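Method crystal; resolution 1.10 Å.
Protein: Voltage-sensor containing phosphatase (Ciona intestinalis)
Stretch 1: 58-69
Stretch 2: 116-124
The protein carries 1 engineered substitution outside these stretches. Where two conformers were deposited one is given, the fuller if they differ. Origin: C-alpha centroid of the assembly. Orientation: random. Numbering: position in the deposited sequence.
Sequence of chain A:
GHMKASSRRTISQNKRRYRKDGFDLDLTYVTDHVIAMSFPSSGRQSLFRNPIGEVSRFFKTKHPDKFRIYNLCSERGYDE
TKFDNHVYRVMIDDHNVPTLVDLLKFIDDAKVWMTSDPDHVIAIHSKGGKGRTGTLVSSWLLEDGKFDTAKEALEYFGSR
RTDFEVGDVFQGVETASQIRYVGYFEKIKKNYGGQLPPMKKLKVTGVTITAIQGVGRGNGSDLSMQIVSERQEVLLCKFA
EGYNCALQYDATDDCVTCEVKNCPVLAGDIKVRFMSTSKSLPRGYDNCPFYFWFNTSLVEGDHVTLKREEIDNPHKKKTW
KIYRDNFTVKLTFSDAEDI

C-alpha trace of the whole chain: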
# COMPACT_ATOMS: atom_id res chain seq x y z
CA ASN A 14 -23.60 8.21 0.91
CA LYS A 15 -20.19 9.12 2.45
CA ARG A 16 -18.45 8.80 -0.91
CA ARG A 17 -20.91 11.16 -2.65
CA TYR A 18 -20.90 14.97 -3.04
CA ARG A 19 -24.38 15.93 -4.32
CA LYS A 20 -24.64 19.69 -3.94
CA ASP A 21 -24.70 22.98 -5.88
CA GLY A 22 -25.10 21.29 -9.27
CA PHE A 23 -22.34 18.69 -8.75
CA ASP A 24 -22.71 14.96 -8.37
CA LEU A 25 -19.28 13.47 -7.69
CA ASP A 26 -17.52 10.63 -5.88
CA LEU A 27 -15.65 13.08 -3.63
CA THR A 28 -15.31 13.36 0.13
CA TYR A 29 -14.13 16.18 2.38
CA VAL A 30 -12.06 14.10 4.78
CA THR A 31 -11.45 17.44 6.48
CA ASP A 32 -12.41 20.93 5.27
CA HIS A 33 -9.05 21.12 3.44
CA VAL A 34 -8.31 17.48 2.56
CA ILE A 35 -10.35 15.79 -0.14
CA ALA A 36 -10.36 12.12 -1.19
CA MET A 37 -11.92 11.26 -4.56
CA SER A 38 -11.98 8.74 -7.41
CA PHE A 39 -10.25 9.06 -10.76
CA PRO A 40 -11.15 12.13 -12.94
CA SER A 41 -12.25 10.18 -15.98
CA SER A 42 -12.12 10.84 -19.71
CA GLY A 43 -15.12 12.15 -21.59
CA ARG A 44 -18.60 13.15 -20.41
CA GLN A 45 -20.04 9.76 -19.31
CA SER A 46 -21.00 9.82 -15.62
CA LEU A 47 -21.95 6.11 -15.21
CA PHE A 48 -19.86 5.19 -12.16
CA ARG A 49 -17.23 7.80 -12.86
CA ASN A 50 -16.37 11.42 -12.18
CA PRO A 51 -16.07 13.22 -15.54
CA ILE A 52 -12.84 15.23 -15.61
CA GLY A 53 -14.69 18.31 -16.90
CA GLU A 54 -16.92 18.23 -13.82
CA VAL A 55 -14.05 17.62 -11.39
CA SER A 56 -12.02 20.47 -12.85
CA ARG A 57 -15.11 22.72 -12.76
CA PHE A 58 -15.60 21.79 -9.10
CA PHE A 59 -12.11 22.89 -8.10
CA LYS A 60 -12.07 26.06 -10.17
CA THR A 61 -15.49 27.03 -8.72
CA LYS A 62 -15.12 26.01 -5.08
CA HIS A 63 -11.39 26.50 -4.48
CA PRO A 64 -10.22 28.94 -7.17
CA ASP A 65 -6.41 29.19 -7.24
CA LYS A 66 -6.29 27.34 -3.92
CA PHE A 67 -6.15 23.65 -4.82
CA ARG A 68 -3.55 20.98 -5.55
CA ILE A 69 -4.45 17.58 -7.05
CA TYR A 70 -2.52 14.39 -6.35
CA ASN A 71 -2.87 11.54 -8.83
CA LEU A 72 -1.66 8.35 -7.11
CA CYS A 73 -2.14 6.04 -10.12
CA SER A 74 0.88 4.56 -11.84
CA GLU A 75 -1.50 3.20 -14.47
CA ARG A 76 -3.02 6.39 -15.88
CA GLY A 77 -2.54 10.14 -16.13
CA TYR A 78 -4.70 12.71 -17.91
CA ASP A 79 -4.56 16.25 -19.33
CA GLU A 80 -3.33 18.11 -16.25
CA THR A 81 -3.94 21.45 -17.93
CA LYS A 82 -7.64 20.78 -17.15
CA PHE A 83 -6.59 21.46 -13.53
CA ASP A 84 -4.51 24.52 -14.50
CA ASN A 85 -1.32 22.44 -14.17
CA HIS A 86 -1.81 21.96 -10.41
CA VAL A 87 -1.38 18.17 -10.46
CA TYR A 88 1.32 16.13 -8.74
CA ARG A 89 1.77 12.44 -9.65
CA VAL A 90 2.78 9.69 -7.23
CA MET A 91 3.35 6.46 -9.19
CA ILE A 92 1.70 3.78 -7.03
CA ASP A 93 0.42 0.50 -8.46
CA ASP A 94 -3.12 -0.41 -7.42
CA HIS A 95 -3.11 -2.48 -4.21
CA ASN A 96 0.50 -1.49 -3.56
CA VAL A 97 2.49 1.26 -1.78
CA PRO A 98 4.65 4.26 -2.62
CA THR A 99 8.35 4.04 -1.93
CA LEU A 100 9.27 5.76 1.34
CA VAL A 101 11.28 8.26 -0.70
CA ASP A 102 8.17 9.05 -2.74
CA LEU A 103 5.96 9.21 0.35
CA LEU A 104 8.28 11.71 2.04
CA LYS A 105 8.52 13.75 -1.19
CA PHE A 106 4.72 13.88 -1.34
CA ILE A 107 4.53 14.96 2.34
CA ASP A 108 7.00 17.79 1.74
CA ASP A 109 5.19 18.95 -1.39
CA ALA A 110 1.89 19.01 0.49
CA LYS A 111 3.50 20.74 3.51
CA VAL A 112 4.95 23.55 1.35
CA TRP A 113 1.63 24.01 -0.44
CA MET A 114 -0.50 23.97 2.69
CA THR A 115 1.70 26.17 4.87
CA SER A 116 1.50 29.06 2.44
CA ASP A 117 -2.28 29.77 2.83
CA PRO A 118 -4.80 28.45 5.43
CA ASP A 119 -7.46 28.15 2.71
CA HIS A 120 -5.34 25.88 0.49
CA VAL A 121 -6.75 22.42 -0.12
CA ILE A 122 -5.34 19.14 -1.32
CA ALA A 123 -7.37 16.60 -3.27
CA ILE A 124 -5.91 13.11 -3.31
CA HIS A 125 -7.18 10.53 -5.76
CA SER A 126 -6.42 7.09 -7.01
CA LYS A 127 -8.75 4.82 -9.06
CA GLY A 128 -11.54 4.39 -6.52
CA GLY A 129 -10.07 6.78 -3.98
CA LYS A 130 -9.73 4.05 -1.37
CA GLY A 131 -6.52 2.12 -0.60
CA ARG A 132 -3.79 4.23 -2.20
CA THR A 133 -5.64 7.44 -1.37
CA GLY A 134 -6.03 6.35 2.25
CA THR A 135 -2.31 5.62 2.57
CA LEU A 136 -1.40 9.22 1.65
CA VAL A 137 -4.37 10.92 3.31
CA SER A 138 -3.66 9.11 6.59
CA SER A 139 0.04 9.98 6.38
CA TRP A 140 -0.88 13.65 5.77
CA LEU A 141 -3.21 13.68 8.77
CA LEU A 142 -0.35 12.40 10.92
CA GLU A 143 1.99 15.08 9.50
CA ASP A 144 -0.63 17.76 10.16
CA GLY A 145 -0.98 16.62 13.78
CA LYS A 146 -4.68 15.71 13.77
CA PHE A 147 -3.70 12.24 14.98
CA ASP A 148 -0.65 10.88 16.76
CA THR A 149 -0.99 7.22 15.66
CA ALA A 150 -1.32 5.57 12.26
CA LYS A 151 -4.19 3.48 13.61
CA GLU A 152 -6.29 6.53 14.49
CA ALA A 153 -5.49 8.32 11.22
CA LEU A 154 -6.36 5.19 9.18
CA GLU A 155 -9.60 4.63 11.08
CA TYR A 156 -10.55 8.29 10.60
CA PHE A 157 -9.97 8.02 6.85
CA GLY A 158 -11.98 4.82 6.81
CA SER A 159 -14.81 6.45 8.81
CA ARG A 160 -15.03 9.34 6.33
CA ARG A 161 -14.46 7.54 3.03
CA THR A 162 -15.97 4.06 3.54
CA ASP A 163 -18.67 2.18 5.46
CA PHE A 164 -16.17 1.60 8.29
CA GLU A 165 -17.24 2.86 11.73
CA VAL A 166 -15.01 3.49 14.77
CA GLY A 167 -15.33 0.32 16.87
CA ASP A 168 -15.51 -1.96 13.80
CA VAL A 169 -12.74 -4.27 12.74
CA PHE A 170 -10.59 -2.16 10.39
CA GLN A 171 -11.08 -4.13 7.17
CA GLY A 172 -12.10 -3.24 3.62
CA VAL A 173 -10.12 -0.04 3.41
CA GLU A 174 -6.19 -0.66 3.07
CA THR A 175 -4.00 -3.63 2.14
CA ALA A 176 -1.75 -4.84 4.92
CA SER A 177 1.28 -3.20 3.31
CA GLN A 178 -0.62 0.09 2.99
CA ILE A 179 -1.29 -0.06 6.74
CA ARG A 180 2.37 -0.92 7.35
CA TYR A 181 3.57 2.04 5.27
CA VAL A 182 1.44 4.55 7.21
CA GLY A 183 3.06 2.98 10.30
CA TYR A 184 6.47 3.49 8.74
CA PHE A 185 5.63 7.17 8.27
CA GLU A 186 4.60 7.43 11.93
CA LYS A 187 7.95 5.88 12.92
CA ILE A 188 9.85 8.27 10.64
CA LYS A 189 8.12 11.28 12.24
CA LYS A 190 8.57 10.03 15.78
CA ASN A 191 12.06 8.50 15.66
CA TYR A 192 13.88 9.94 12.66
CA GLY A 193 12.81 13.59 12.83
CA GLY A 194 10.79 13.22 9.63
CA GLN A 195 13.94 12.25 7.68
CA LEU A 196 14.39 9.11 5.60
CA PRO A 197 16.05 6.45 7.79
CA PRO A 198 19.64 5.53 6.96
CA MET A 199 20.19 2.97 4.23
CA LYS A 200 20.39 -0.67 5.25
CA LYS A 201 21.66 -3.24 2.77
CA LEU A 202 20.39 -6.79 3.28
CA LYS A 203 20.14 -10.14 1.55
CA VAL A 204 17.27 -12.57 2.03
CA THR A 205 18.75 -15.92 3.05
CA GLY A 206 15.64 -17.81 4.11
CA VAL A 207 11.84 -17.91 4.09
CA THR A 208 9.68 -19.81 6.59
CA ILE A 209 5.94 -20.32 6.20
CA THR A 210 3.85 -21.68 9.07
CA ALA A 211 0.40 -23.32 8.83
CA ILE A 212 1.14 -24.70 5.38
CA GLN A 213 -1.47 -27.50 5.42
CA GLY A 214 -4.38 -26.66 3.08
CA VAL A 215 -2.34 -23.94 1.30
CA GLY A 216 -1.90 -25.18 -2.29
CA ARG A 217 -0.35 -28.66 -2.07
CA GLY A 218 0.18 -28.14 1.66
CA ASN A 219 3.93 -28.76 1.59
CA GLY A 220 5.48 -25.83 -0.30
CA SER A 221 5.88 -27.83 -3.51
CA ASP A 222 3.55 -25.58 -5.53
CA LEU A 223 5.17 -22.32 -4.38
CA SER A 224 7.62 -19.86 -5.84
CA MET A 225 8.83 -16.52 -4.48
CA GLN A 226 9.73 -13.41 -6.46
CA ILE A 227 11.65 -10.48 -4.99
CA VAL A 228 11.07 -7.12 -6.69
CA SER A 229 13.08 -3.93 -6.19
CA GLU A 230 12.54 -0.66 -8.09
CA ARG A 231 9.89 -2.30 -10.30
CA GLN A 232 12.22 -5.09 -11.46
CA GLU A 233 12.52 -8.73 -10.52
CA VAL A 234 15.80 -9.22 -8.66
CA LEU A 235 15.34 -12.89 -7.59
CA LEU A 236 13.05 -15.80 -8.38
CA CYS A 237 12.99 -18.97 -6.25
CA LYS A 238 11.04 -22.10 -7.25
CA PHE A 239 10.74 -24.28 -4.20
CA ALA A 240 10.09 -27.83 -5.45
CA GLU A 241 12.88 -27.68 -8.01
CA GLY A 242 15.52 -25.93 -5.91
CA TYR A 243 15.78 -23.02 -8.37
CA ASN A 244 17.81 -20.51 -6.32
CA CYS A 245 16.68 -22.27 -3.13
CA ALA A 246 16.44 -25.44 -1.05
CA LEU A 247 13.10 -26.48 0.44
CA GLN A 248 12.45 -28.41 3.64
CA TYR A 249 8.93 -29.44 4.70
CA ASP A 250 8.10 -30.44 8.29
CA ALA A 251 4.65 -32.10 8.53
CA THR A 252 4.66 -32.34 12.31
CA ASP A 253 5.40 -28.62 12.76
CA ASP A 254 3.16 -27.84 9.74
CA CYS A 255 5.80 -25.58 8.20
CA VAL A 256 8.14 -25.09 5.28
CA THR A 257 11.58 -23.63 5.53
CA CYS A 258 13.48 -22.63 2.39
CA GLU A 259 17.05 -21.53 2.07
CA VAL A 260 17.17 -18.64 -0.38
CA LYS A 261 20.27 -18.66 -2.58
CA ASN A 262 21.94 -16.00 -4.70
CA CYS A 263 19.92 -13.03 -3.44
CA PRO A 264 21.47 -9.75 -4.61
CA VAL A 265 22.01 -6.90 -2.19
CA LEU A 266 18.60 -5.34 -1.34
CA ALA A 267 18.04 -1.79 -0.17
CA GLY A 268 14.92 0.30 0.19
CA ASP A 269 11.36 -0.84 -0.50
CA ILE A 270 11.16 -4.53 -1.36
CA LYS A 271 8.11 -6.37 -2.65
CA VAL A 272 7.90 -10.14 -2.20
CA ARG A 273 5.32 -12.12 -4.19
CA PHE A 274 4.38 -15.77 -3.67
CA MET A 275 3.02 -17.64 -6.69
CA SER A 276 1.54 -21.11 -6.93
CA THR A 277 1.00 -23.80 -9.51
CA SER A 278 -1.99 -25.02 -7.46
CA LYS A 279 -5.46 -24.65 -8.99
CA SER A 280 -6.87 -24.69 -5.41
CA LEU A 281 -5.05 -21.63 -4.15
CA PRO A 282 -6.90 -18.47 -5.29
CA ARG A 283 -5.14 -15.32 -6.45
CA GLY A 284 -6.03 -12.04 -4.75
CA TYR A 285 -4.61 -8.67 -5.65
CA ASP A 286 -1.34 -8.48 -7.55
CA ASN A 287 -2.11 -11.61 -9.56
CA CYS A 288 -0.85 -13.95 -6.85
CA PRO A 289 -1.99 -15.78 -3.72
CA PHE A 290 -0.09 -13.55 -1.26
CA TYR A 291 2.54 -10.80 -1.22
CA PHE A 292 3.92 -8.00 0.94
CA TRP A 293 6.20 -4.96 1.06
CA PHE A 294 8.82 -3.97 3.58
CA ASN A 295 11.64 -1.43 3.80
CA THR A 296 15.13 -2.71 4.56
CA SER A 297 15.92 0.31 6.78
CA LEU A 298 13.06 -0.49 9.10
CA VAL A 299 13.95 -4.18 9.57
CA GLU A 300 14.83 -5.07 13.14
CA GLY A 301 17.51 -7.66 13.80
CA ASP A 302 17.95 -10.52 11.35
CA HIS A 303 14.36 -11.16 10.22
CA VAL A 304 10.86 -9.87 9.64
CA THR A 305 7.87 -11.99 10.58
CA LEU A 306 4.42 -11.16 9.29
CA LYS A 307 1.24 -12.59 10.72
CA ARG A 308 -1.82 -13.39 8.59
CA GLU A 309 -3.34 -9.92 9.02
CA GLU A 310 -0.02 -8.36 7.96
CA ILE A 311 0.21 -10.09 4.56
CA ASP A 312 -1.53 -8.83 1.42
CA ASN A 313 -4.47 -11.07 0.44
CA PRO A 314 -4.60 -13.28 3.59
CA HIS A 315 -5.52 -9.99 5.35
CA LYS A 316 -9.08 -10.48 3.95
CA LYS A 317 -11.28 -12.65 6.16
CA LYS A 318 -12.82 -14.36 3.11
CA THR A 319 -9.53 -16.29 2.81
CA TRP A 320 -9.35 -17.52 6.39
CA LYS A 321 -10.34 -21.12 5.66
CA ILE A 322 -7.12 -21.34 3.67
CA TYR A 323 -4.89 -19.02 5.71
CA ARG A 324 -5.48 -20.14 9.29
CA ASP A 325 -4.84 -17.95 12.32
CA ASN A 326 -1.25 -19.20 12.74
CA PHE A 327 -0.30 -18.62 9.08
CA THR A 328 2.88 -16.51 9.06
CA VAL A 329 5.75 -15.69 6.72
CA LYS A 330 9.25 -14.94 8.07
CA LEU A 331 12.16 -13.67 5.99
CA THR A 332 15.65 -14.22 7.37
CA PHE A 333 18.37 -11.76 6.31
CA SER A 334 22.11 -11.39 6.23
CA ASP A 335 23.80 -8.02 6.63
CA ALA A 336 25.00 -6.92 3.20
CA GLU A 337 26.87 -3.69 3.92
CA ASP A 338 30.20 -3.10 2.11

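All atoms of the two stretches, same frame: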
# COMPACT_ATOMS: atom_id res chain seq x y z
N PHE A 58 -15.44 21.76 -10.54
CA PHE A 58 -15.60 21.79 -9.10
C PHE A 58 -14.48 22.58 -8.43
O PHE A 58 -14.73 23.46 -7.61
CB PHE A 58 -15.65 20.34 -8.56
CG PHE A 58 -15.78 20.24 -7.06
CD1 PHE A 58 -17.03 20.12 -6.46
CD2 PHE A 58 -14.64 20.30 -6.23
CE1 PHE A 58 -17.15 20.03 -5.08
CE2 PHE A 58 -14.76 20.23 -4.84
CZ PHE A 58 -16.02 20.10 -4.26
N PHE A 59 -13.24 22.24 -8.75
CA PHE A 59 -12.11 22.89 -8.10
C PHE A 59 -11.95 24.36 -8.46
O PHE A 59 -11.69 25.19 -7.59
CB PHE A 59 -10.83 22.07 -8.31
CG PHE A 59 -10.82 20.87 -7.43
CD1 PHE A 59 -10.53 21.02 -6.07
CD2 PHE A 59 -11.18 19.61 -7.91
CE1 PHE A 59 -10.60 19.94 -5.21
CE2 PHE A 59 -11.26 18.53 -7.06
CZ PHE A 59 -10.96 18.69 -5.70
N LYS A 60 -12.15 24.67 -9.73
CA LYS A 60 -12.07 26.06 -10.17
C LYS A 60 -13.16 26.92 -9.54
O LYS A 60 -12.95 28.12 -9.29
CB LYS A 60 -12.14 26.12 -11.68
CG LYS A 60 -10.89 25.57 -12.32
CD LYS A 60 -10.98 25.63 -13.82
CE LYS A 60 -9.87 24.84 -14.47
NZ LYS A 60 -10.34 24.31 -15.80
N THR A 61 -14.33 26.32 -9.29
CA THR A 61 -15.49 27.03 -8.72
C THR A 61 -15.40 27.17 -7.21
O THR A 61 -15.63 28.25 -6.67
CB THR A 61 -16.81 26.29 -9.08
OG1 THR A 61 -16.94 26.23 -10.50
CG2 THR A 61 -18.05 27.01 -8.49
N LYS A 62 -15.06 26.07 -6.54
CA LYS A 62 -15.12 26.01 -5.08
C LYS A 62 -13.82 26.41 -4.39
O LYS A 62 -13.84 26.84 -3.22
CB LYS A 62 -15.50 24.60 -4.63
CG LYS A 62 -16.88 24.11 -5.07
CD LYS A 62 -17.99 24.80 -4.35
CE LYS A 62 -19.30 24.06 -4.53
NZ LYS A 62 -20.39 24.82 -3.87
N HIS A 63 -12.70 26.24 -5.08
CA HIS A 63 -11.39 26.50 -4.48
C HIS A 63 -10.49 27.24 -5.46
O HIS A 63 -9.33 26.84 -5.67
CB HIS A 63 -10.74 25.19 -4.02
CG HIS A 63 -11.56 24.43 -3.02
ND1 HIS A 63 -11.68 24.82 -1.71
CD2 HIS A 63 -12.32 23.32 -3.16
CE1 HIS A 63 -12.46 23.96 -1.07
NE2 HIS A 63 -12.87 23.05 -1.93
N PRO A 64 -11.00 28.32 -6.10
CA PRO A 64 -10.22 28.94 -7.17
C PRO A 64 -8.82 29.36 -6.72
O PRO A 64 -8.64 30.03 -5.69
CB PRO A 64 -11.06 30.18 -7.57
CG PRO A 64 -11.92 30.44 -6.40
CD PRO A 64 -12.23 29.09 -5.83
N ASP A 65 -7.83 28.91 -7.49
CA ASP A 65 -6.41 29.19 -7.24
C ASP A 65 -5.91 28.70 -5.89
O ASP A 65 -4.84 29.12 -5.44
CB ASP A 65 -6.09 30.69 -7.39
CG ASP A 65 -6.40 31.22 -8.76
OD1 ASP A 65 -6.01 30.59 -9.77
OD2 ASP A 65 -7.03 32.29 -8.81
N LYS A 66 -6.65 27.79 -5.26
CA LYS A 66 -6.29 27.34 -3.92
C LYS A 66 -6.38 25.83 -3.79
O LYS A 66 -6.60 25.31 -2.68
CB LYS A 66 -7.16 28.04 -2.88
CG LYS A 66 -6.83 29.52 -2.72
CD LYS A 66 -7.36 30.09 -1.41
CE LYS A 66 -7.43 31.60 -1.44
NZ LYS A 66 -6.11 32.22 -1.64
N PHE A 67 -6.17 25.11 -4.89
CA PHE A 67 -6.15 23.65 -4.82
C PHE A 67 -4.89 23.03 -5.42
O PHE A 67 -4.24 23.60 -6.31
CB PHE A 67 -7.41 23.06 -5.50
CG PHE A 67 -7.46 23.30 -6.99
CD1 PHE A 67 -6.84 22.41 -7.86
CD2 PHE A 67 -8.10 24.42 -7.52
CE1 PHE A 67 -6.86 22.63 -9.24
CE2 PHE A 67 -8.13 24.63 -8.90
CZ PHE A 67 -7.50 23.74 -9.74
N ARG A 68 -4.60 21.81 -4.96
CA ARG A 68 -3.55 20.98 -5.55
C ARG A 68 -4.12 19.58 -5.63
O ARG A 68 -4.71 19.09 -4.66
CB ARG A 68 -2.28 21.03 -4.72
CG ARG A 68 -1.05 20.42 -5.34
CD ARG A 68 0.17 21.03 -4.70
NE ARG A 68 1.44 20.56 -5.25
CZ ARG A 68 1.89 20.91 -6.45
NH1 ARG A 68 1.17 21.70 -7.23
NH2 ARG A 68 3.08 20.45 -6.85
N ILE A 69 -3.94 18.94 -6.79
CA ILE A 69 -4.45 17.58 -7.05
C ILE A 69 -3.30 16.60 -7.03
O ILE A 69 -2.27 16.86 -7.65
CB ILE A 69 -5.13 17.53 -8.44
CG1 ILE A 69 -6.12 18.69 -8.67
CG2 ILE A 69 -5.77 16.15 -8.67
CD1 ILE A 69 -7.27 18.73 -7.69
N SER A 116 1.51 27.74 3.03
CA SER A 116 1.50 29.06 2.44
C SER A 116 0.16 29.82 2.53
O SER A 116 0.15 31.03 2.38
CB SER A 116 1.99 29.01 0.99
OG SER A 116 1.10 28.26 0.18
N ASP A 117 -0.95 29.12 2.82
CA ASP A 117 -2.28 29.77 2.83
C ASP A 117 -3.25 28.85 3.57
O ASP A 117 -3.38 27.69 3.20
CB ASP A 117 -2.68 30.01 1.37
CG ASP A 117 -4.03 30.70 1.17
OD1 ASP A 117 -4.17 31.31 0.08
OD2 ASP A 117 -4.97 30.59 1.99
N PRO A 118 -3.92 29.34 4.63
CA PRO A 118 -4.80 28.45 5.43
C PRO A 118 -6.03 27.95 4.67
O PRO A 118 -6.70 27.00 5.12
CB PRO A 118 -5.22 29.34 6.60
CG PRO A 118 -5.18 30.71 6.00
CD PRO A 118 -3.94 30.72 5.15
N ASP A 119 -6.34 28.59 3.53
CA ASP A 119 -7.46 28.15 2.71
C ASP A 119 -7.04 27.22 1.57
O ASP A 119 -7.88 26.81 0.76
CB ASP A 119 -8.22 29.35 2.14
CG ASP A 119 -8.74 30.28 3.23
OD1 ASP A 119 -8.67 31.52 3.07
OD2 ASP A 119 -9.24 29.78 4.25
N HIS A 120 -5.75 26.87 1.48
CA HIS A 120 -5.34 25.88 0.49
C HIS A 120 -5.94 24.52 0.81
O HIS A 120 -6.09 24.14 1.98
CB HIS A 120 -3.83 25.82 0.42
CG HIS A 120 -3.24 26.89 -0.43
ND1 HIS A 120 -1.89 27.03 -0.64
CD2 HIS A 120 -3.83 27.89 -1.13
CE1 HIS A 120 -1.67 28.07 -1.43
NE2 HIS A 120 -2.83 28.60 -1.75
N VAL A 121 -6.29 23.79 -0.25
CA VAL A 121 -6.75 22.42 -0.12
C VAL A 121 -5.90 21.49 -0.96
O VAL A 121 -5.27 21.88 -1.96
CB VAL A 121 -8.26 22.25 -0.48
CG1 VAL A 121 -9.10 23.26 0.29
CG2 VAL A 121 -8.53 22.37 -1.97
N ILE A 122 -5.90 20.22 -0.54
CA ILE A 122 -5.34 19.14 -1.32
C ILE A 122 -6.43 18.15 -1.61
O ILE A 122 -7.27 17.84 -0.76
CB ILE A 122 -4.12 18.47 -0.61
CG1 ILE A 122 -4.47 17.86 0.75
CG2 ILE A 122 -2.98 19.47 -0.51
CD1 ILE A 122 -3.26 17.25 1.48
N ALA A 123 -6.41 17.63 -2.84
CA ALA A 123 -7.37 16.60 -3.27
C ALA A 123 -6.57 15.42 -3.76
O ALA A 123 -5.86 15.52 -4.78
CB ALA A 123 -8.32 17.12 -4.33
N ILE A 124 -6.67 14.32 -3.04
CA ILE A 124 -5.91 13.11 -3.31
C ILE A 124 -6.83 12.10 -3.96
O ILE A 124 -7.93 11.85 -3.47
CB ILE A 124 -5.29 12.58 -2.01
CG1 ILE A 124 -4.37 13.67 -1.40
CG2 ILE A 124 -4.53 11.29 -2.25
CD1 ILE A 124 -3.92 13.42 0.02
O HOH W 1 -10.40 26.93 -0.36
O HOH W 2 -3.27 30.70 -3.36

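Two parallel strands, beginning at Phe67 and Val121 and both running on beyond these stretches, pair along Phe67 to Ile69 and Val121 to Ala123, their directions differing by 20°. Val121 N donates to Lys66 O (2.9 Å), Arg68 N to Val121 O (3.1 Å), and Ala123 N to Arg68 O (2.9 Å). Arg68 thus uses both its N and its O on the neighbouring strand, as one residue of a parallel ladder does. Between these bonds the CA hydrogens lie close to carbonyls: Phe67 CA is 3.5 Å from Val121 O, and Ile122 CA is 3.4 Å from Arg68 O.

Alternation along the strands sorts the side chains. Phe67, Ile69, Val121 and Ala123 share one face, which the helix ending at Lys62 covers. Phe59, with chi1 near -76° (m), extends its ring from that helix, bringing CZ to 3.4 Å from Ala123 CB. The Ala123 methyl fills little space, so the ring can come this close while Ile69, in the m,m rotamer, also reaches it, CD1 lying 3.9 Å from Ala123 CB. Phe67 adopts chi1 p; its CB lies 3.8 Å from Val121 CG2, but its ring leads away. Val121, chi1 m, is beta-branched, a shape well suited to an extended strand. Arg68 (chi1 t) and Ile122 (p,t) occupy the other face, their ends leading away from the partner strand; the guanidinium is hydrogen-bonded elsewhere in the structure.

His63 is the first residue to leave helical geometry and begins a type II turn closed by Lys66 N to His63 O (2.9 Å). Asp65, at phi 60°, accommodates the left-handed backbone of that turn. The m rotamer of His63 lays its ring against Val121, whose CG2 sits over one face, 4.0 Å from the ring centroid, and whose CG1 is 3.6 Å from His63 ND1. The imidazole suits this border: its face accepts a methyl while its nitrogens remain available for polar partners. His63 ND1 lies 2.8 Å from a water oxygen, and this water donates to Asp119 O.

The Lys66 side chain runs alongside the second turn. Chi1 m and chi2 t place CD 3.7 Å from Asp119 CB, chi3 t extends the chain, and the chi4 m bend accompanies a salt bridge from NZ to Asp117 OD1 (2.7 Å). Asp117, chi1 t, serves two roles, since its OD2 accepts from Asp119 N (2.9 Å) within the type I turn that His120 N closes on Asp117 O (3.0 Å). His120, chi1 m, brings CD2 to 3.8 Å from Lys66 CB, and a water joins its NE2 (2.7 Å) to Asp65 O (3.0 Å).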